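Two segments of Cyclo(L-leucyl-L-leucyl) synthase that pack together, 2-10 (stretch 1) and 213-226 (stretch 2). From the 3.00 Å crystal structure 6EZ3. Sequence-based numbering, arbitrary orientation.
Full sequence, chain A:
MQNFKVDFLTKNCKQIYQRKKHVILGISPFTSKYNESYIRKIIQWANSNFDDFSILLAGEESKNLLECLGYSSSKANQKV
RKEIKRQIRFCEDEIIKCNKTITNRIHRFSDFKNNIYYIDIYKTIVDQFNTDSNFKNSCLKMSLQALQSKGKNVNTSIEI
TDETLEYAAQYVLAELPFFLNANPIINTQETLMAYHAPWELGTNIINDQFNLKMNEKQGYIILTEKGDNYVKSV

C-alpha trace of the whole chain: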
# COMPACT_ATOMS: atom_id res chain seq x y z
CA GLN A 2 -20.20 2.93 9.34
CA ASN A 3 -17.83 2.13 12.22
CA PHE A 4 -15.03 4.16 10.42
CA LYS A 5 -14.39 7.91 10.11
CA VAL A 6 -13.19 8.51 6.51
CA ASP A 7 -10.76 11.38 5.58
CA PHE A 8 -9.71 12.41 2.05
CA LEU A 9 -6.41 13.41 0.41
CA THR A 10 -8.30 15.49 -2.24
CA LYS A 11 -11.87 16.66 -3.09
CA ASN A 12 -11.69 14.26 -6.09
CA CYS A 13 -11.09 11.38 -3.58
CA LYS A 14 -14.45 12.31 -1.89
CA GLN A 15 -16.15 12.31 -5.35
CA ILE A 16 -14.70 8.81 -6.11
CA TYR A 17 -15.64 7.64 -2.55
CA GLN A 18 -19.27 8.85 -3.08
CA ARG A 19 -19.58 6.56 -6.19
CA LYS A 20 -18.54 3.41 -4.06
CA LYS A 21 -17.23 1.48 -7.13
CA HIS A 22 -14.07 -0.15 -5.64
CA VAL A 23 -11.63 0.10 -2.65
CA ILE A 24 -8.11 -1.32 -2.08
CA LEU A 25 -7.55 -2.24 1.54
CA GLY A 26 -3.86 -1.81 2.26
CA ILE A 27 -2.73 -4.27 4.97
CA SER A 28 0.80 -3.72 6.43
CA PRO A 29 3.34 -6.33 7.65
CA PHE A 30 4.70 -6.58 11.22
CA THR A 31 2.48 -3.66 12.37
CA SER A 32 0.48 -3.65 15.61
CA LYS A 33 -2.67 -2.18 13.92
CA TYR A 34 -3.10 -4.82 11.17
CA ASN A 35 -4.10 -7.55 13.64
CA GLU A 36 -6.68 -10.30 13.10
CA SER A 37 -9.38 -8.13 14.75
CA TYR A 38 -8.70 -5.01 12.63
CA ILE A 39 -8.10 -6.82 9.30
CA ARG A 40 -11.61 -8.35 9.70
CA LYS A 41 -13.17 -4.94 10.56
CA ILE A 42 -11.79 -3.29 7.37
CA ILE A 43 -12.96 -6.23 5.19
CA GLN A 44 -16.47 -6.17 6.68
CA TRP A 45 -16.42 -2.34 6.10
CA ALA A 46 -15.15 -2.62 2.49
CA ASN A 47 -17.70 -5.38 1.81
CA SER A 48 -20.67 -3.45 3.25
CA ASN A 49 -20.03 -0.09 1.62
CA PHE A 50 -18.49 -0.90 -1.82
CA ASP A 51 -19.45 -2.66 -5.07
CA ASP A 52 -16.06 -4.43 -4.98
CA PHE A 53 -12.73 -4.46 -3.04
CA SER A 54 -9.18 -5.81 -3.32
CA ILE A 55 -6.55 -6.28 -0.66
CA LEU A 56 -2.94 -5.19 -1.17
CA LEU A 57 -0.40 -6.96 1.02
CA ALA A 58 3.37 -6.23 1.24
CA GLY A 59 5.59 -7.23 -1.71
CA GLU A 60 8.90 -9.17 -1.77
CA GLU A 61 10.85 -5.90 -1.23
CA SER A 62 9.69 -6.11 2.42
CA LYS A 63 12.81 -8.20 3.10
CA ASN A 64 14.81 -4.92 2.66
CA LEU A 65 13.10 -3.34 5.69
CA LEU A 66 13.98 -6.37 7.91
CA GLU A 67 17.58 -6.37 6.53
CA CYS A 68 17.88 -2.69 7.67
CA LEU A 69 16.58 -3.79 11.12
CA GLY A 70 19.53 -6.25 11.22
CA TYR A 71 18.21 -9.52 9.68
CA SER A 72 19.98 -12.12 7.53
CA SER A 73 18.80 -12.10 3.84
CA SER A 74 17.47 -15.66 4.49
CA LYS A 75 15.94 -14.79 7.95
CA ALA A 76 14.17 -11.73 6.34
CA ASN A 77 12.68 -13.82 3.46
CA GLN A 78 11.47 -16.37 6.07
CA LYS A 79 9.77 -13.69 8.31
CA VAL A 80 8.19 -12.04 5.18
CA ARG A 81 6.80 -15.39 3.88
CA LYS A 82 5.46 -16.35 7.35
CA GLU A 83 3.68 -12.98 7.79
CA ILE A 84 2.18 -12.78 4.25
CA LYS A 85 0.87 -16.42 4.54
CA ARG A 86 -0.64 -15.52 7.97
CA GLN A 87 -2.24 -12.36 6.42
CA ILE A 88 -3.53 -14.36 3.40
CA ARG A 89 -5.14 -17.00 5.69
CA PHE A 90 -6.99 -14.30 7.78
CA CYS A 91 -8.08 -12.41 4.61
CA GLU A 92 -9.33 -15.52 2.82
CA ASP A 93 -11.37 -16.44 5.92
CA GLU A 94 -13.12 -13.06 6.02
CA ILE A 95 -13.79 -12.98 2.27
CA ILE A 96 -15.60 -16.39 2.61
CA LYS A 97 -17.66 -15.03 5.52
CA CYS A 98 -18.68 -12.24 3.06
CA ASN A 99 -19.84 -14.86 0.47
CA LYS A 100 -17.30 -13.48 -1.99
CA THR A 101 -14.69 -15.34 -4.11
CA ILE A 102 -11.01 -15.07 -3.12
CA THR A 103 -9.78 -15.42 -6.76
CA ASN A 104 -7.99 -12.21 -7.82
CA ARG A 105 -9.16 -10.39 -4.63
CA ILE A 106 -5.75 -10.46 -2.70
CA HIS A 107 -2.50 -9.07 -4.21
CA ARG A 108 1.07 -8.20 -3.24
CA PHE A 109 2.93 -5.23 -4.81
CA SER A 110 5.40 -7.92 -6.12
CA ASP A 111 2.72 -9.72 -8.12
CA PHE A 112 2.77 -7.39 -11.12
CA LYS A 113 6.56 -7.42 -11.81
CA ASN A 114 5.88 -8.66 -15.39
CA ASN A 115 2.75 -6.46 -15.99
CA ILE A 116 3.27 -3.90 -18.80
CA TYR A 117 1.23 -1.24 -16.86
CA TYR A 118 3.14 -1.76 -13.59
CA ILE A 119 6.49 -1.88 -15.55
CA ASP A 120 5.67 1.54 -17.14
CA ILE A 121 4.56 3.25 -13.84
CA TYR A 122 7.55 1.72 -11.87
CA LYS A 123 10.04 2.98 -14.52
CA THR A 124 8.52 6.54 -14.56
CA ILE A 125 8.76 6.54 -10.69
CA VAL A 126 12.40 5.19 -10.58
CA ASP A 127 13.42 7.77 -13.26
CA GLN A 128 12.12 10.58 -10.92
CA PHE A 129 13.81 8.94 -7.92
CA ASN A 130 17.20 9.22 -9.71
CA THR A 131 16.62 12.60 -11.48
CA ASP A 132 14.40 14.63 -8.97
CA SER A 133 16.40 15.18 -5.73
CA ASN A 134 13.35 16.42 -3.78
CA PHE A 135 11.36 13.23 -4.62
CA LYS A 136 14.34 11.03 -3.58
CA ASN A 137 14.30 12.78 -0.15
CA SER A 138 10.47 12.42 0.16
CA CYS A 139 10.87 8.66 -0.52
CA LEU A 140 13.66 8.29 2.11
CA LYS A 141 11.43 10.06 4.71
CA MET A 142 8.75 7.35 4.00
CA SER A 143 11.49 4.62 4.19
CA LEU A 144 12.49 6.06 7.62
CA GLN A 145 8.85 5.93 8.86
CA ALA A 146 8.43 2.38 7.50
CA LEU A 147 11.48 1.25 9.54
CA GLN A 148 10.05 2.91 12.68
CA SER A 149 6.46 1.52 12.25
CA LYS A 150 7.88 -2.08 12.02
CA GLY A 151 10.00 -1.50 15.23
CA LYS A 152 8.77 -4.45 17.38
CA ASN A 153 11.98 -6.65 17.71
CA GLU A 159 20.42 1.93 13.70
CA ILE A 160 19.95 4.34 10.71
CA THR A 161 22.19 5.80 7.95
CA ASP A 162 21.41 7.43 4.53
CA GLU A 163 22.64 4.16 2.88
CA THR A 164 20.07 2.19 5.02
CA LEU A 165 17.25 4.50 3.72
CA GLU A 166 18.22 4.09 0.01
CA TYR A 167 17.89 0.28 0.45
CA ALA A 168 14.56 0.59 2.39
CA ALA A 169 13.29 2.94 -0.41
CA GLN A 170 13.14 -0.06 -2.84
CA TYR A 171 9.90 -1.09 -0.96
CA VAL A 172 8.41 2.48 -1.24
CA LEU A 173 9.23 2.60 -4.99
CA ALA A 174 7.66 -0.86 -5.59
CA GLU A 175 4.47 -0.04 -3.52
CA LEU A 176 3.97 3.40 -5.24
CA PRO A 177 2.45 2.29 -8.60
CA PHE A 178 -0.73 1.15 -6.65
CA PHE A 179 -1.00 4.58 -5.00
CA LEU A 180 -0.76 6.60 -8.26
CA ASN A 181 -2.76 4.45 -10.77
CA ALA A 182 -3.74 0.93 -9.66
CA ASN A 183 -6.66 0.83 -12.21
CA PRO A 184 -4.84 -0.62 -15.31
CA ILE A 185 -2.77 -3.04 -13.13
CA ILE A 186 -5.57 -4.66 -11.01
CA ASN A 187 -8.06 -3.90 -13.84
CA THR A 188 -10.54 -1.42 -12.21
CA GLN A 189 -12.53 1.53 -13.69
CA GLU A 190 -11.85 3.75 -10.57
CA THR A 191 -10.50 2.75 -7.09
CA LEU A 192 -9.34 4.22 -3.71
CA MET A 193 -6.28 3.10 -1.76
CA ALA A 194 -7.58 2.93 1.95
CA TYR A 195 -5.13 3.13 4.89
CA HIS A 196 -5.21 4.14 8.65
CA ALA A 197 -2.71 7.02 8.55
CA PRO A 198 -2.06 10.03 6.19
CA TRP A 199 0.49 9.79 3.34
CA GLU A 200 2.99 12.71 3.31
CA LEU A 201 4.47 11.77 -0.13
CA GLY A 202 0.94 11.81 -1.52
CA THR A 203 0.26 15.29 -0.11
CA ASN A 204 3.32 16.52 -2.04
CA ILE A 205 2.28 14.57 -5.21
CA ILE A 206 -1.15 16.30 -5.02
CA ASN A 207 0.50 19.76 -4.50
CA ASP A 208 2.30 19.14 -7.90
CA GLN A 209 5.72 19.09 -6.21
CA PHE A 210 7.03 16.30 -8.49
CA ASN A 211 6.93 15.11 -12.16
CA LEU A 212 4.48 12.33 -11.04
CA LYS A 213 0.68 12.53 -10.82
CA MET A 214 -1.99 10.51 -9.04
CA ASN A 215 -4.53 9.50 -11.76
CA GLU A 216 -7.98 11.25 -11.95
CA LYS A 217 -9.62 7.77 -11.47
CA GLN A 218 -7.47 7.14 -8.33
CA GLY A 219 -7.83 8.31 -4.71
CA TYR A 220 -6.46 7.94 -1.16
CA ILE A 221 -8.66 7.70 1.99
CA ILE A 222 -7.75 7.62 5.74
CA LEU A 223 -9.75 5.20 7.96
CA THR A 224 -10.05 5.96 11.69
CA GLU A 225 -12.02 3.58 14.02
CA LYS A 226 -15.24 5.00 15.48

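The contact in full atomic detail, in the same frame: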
# COMPACT_ATOMS: atom_id res chain seq x y z
N GLN A 2 -19.09 3.15 8.40
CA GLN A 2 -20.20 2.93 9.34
C GLN A 2 -19.68 2.96 10.78
O GLN A 2 -20.28 3.57 11.67
CB GLN A 2 -20.88 1.57 9.11
CG GLN A 2 -20.91 1.07 7.67
CD GLN A 2 -21.27 -0.39 7.70
OE1 GLN A 2 -20.42 -1.26 7.85
NE2 GLN A 2 -22.56 -0.67 7.63
N ASN A 3 -18.56 2.26 10.97
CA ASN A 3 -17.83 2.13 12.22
C ASN A 3 -16.43 2.75 12.03
O ASN A 3 -15.56 2.60 12.90
CB ASN A 3 -17.75 0.63 12.63
CG ASN A 3 -17.46 -0.37 11.52
OD1 ASN A 3 -18.12 -0.41 10.46
ND2 ASN A 3 -16.51 -1.26 11.78
N PHE A 4 -16.26 3.48 10.88
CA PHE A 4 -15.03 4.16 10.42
C PHE A 4 -15.25 5.60 9.99
O PHE A 4 -16.09 5.86 9.13
CB PHE A 4 -14.42 3.42 9.23
CG PHE A 4 -13.53 2.30 9.65
CD1 PHE A 4 -12.17 2.48 9.77
CD2 PHE A 4 -14.06 1.04 9.92
CE1 PHE A 4 -11.35 1.44 10.17
CE2 PHE A 4 -13.23 -0.01 10.32
CZ PHE A 4 -11.88 0.20 10.45
N LYS A 5 -14.41 6.50 10.51
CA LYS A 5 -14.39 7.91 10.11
C LYS A 5 -13.44 7.98 8.90
O LYS A 5 -12.26 7.58 9.00
CB LYS A 5 -13.90 8.82 11.26
CG LYS A 5 -14.18 10.30 11.01
CD LYS A 5 -12.95 11.20 11.18
CE LYS A 5 -13.33 12.63 10.92
NZ LYS A 5 -12.16 13.52 10.72
N VAL A 6 -13.96 8.45 7.75
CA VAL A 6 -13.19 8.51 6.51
C VAL A 6 -12.71 9.93 6.20
O VAL A 6 -13.53 10.85 6.15
CB VAL A 6 -13.97 7.87 5.34
CG1 VAL A 6 -13.16 7.88 4.05
CG2 VAL A 6 -14.40 6.45 5.69
N ASP A 7 -11.38 10.10 5.96
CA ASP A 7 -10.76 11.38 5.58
C ASP A 7 -10.25 11.28 4.15
O ASP A 7 -10.04 10.19 3.66
CB ASP A 7 -9.67 11.82 6.56
CG ASP A 7 -10.20 12.07 7.97
OD1 ASP A 7 -10.86 13.13 8.17
OD2 ASP A 7 -9.98 11.19 8.86
N PHE A 8 -10.09 12.40 3.46
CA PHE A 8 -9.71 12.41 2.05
C PHE A 8 -8.45 13.22 1.77
O PHE A 8 -8.24 14.28 2.37
CB PHE A 8 -10.89 12.93 1.19
CG PHE A 8 -12.18 12.23 1.51
CD1 PHE A 8 -12.50 11.02 0.90
CD2 PHE A 8 -13.04 12.71 2.51
CE1 PHE A 8 -13.67 10.32 1.26
CE2 PHE A 8 -14.18 12.00 2.87
CZ PHE A 8 -14.51 10.82 2.23
N LEU A 9 -7.63 12.72 0.83
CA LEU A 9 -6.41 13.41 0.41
C LEU A 9 -6.78 14.60 -0.48
O LEU A 9 -6.16 15.66 -0.34
CB LEU A 9 -5.48 12.45 -0.32
CG LEU A 9 -4.08 12.94 -0.60
CD1 LEU A 9 -3.22 12.85 0.64
CD2 LEU A 9 -3.46 12.14 -1.68
N THR A 10 -7.80 14.42 -1.36
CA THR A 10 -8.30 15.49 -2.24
C THR A 10 -9.82 15.50 -2.27
O THR A 10 -10.44 14.56 -1.79
CB THR A 10 -7.70 15.40 -3.69
OG1 THR A 10 -8.40 14.44 -4.49
CG2 THR A 10 -6.23 15.16 -3.72
N LYS A 213 2.05 12.14 -11.10
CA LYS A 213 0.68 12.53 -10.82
C LYS A 213 -0.20 11.35 -10.42
O LYS A 213 -0.11 10.28 -11.02
CB LYS A 213 0.07 13.29 -12.01
CG LYS A 213 0.53 14.75 -12.12
CD LYS A 213 -0.09 15.45 -13.34
CE LYS A 213 0.58 16.76 -13.71
NZ LYS A 213 0.23 17.17 -15.10
N MET A 214 -1.05 11.54 -9.41
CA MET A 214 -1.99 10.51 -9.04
C MET A 214 -3.18 10.64 -10.03
O MET A 214 -3.81 11.70 -10.12
CB MET A 214 -2.46 10.68 -7.59
CG MET A 214 -3.37 9.58 -7.16
SD MET A 214 -4.29 10.02 -5.68
CE MET A 214 -3.13 9.65 -4.53
N ASN A 215 -3.47 9.56 -10.76
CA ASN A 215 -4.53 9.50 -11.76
C ASN A 215 -5.88 9.99 -11.27
O ASN A 215 -6.23 9.73 -10.13
CB ASN A 215 -4.64 8.09 -12.33
CG ASN A 215 -5.49 8.03 -13.57
OD1 ASN A 215 -6.69 7.79 -13.50
ND2 ASN A 215 -4.91 8.31 -14.71
N GLU A 216 -6.63 10.68 -12.15
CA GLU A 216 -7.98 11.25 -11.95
C GLU A 216 -8.98 10.22 -11.46
O GLU A 216 -9.92 10.59 -10.76
CB GLU A 216 -8.51 11.95 -13.22
CG GLU A 216 -8.50 11.09 -14.50
CD GLU A 216 -9.25 11.62 -15.71
OE1 GLU A 216 -10.47 11.33 -15.84
OE2 GLU A 216 -8.61 12.27 -16.57
N LYS A 217 -8.78 8.93 -11.84
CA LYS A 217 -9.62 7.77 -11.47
C LYS A 217 -9.02 7.00 -10.25
O LYS A 217 -9.35 5.84 -9.99
CB LYS A 217 -9.81 6.86 -12.70
CG LYS A 217 -11.17 6.98 -13.36
CD LYS A 217 -11.33 8.23 -14.23
CE LYS A 217 -12.77 8.50 -14.66
NZ LYS A 217 -13.22 7.50 -15.67
N GLN A 218 -8.18 7.70 -9.47
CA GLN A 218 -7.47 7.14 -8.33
C GLN A 218 -7.47 8.09 -7.13
O GLN A 218 -7.14 9.26 -7.27
CB GLN A 218 -6.02 6.77 -8.75
CG GLN A 218 -5.16 6.17 -7.64
CD GLN A 218 -5.25 4.68 -7.51
OE1 GLN A 218 -5.45 3.94 -8.47
NE2 GLN A 218 -4.95 4.20 -6.34
N GLY A 219 -7.81 7.55 -5.95
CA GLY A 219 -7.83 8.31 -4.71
C GLY A 219 -7.04 7.72 -3.56
O GLY A 219 -6.36 6.69 -3.71
N TYR A 220 -7.09 8.40 -2.40
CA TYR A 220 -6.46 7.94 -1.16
C TYR A 220 -7.32 8.39 0.02
O TYR A 220 -7.56 9.61 0.19
CB TYR A 220 -5.00 8.42 -1.02
CG TYR A 220 -4.30 7.91 0.23
CD1 TYR A 220 -4.39 8.61 1.43
CD2 TYR A 220 -3.53 6.75 0.20
CE1 TYR A 220 -3.76 8.14 2.59
CE2 TYR A 220 -2.87 6.29 1.35
CZ TYR A 220 -3.01 6.98 2.54
OH TYR A 220 -2.38 6.54 3.67
N ILE A 221 -7.82 7.42 0.82
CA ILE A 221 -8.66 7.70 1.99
C ILE A 221 -8.01 7.22 3.29
O ILE A 221 -7.28 6.22 3.29
CB ILE A 221 -10.13 7.21 1.84
CG1 ILE A 221 -10.24 5.67 1.80
CG2 ILE A 221 -10.81 7.86 0.63
CD1 ILE A 221 -11.69 5.05 1.90
N ILE A 222 -8.26 7.95 4.40
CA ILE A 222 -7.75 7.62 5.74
C ILE A 222 -8.88 7.12 6.63
O ILE A 222 -9.83 7.87 6.91
CB ILE A 222 -6.94 8.77 6.39
CG1 ILE A 222 -5.79 9.22 5.47
CG2 ILE A 222 -6.39 8.34 7.73
CD1 ILE A 222 -5.91 10.55 5.02
N LEU A 223 -8.76 5.86 7.10
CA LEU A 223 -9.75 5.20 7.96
C LEU A 223 -9.40 5.26 9.45
O LEU A 223 -8.44 4.61 9.88
CB LEU A 223 -9.92 3.71 7.58
CG LEU A 223 -10.38 3.35 6.21
CD1 LEU A 223 -10.46 1.87 6.08
CD2 LEU A 223 -11.69 4.01 5.89
N THR A 224 -10.25 5.93 10.24
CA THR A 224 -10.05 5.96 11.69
C THR A 224 -11.27 5.31 12.41
O THR A 224 -12.42 5.60 12.07
CB THR A 224 -9.66 7.34 12.15
OG1 THR A 224 -10.35 8.30 11.34
CG2 THR A 224 -8.16 7.56 11.99
N GLU A 225 -10.99 4.35 13.31
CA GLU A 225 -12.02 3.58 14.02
C GLU A 225 -12.92 4.48 14.85
O GLU A 225 -12.43 5.41 15.51
CB GLU A 225 -11.39 2.48 14.90
CG GLU A 225 -10.68 1.36 14.13
CD GLU A 225 -10.12 0.21 14.96
OE1 GLU A 225 -8.87 0.10 15.05
OE2 GLU A 225 -10.92 -0.60 15.47
N LYS A 226 -14.23 4.25 14.74
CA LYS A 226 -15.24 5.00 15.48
C LYS A 226 -15.59 4.24 16.78
O LYS A 226 -14.72 3.65 17.43
CB LYS A 226 -16.49 5.22 14.63
CG LYS A 226 -16.33 6.32 13.62
CD LYS A 226 -17.64 7.04 13.40
CE LYS A 226 -17.47 8.25 12.51
NZ LYS A 226 -18.65 9.17 12.59

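Two strands distant in sequence can be joined by one backbone ladder while their side chains sort into a largely apolar and a more polar face, and the antiparallel pairing of strand 4-8 with residues 221-225 of strand 218-225 illustrates the principle. Because side chains alternate along a strand, Phe4, Val6 and Phe8 share one face with Ile221, Leu223 and Glu225. At its centre Val6 reaches two neighbours, its CG1 lying 3.8 Å from Ile221 CB and its CG2 3.7 Å from Leu223 CD2. The aromatic residues extend this packing along the strand: Phe4 CD1 approaches Leu223 CB at 3.4 Å, and Phe8 CD1 lies 3.6 Å from Ile221 CG2. Beyond the strand pairing, Leu9 turns toward the second segment, where its CD2 sits 3.8 Å from Met214 CE and 4.1 Å from Tyr220 CB.

Beneath these side chains runs the ladder. Asp7 and Ile222 exchange a reciprocal pair of hydrogen bonds, Asp7 N to Ile222 O at 2.9 Å and Ile222 N to Asp7 O at 3.0 Å. Lys5 and Thr224 repeat the pattern, with Lys5 N to Thr224 O at 2.7 Å and Thr224 N to Lys5 O at 2.9 Å. One hydrogen bond at each end continues the ladder past these pairs, from Leu9 N to Tyr220 O (3.2 Å) and from Lys226 N to Asn3 O (2.8 Å). Between the hydrogen-bonded pairs, Val6 CA contributes a CA-H...O contact to Ile222 O at 3.4 Å.

The other face, bearing Lys5, Asp7, Ile222 and Thr224, is more polar. Thr224 OG1 donates to Lys5 O at 3.1 Å, so this carbonyl accepts from both the backbone and the side chain of one residue. Lys5 NZ forms a salt bridge with Asp7 OD1 at 2.9 Å; two residues apart on a strand, their side chains leave the same face, which makes this pairing within one segment possible.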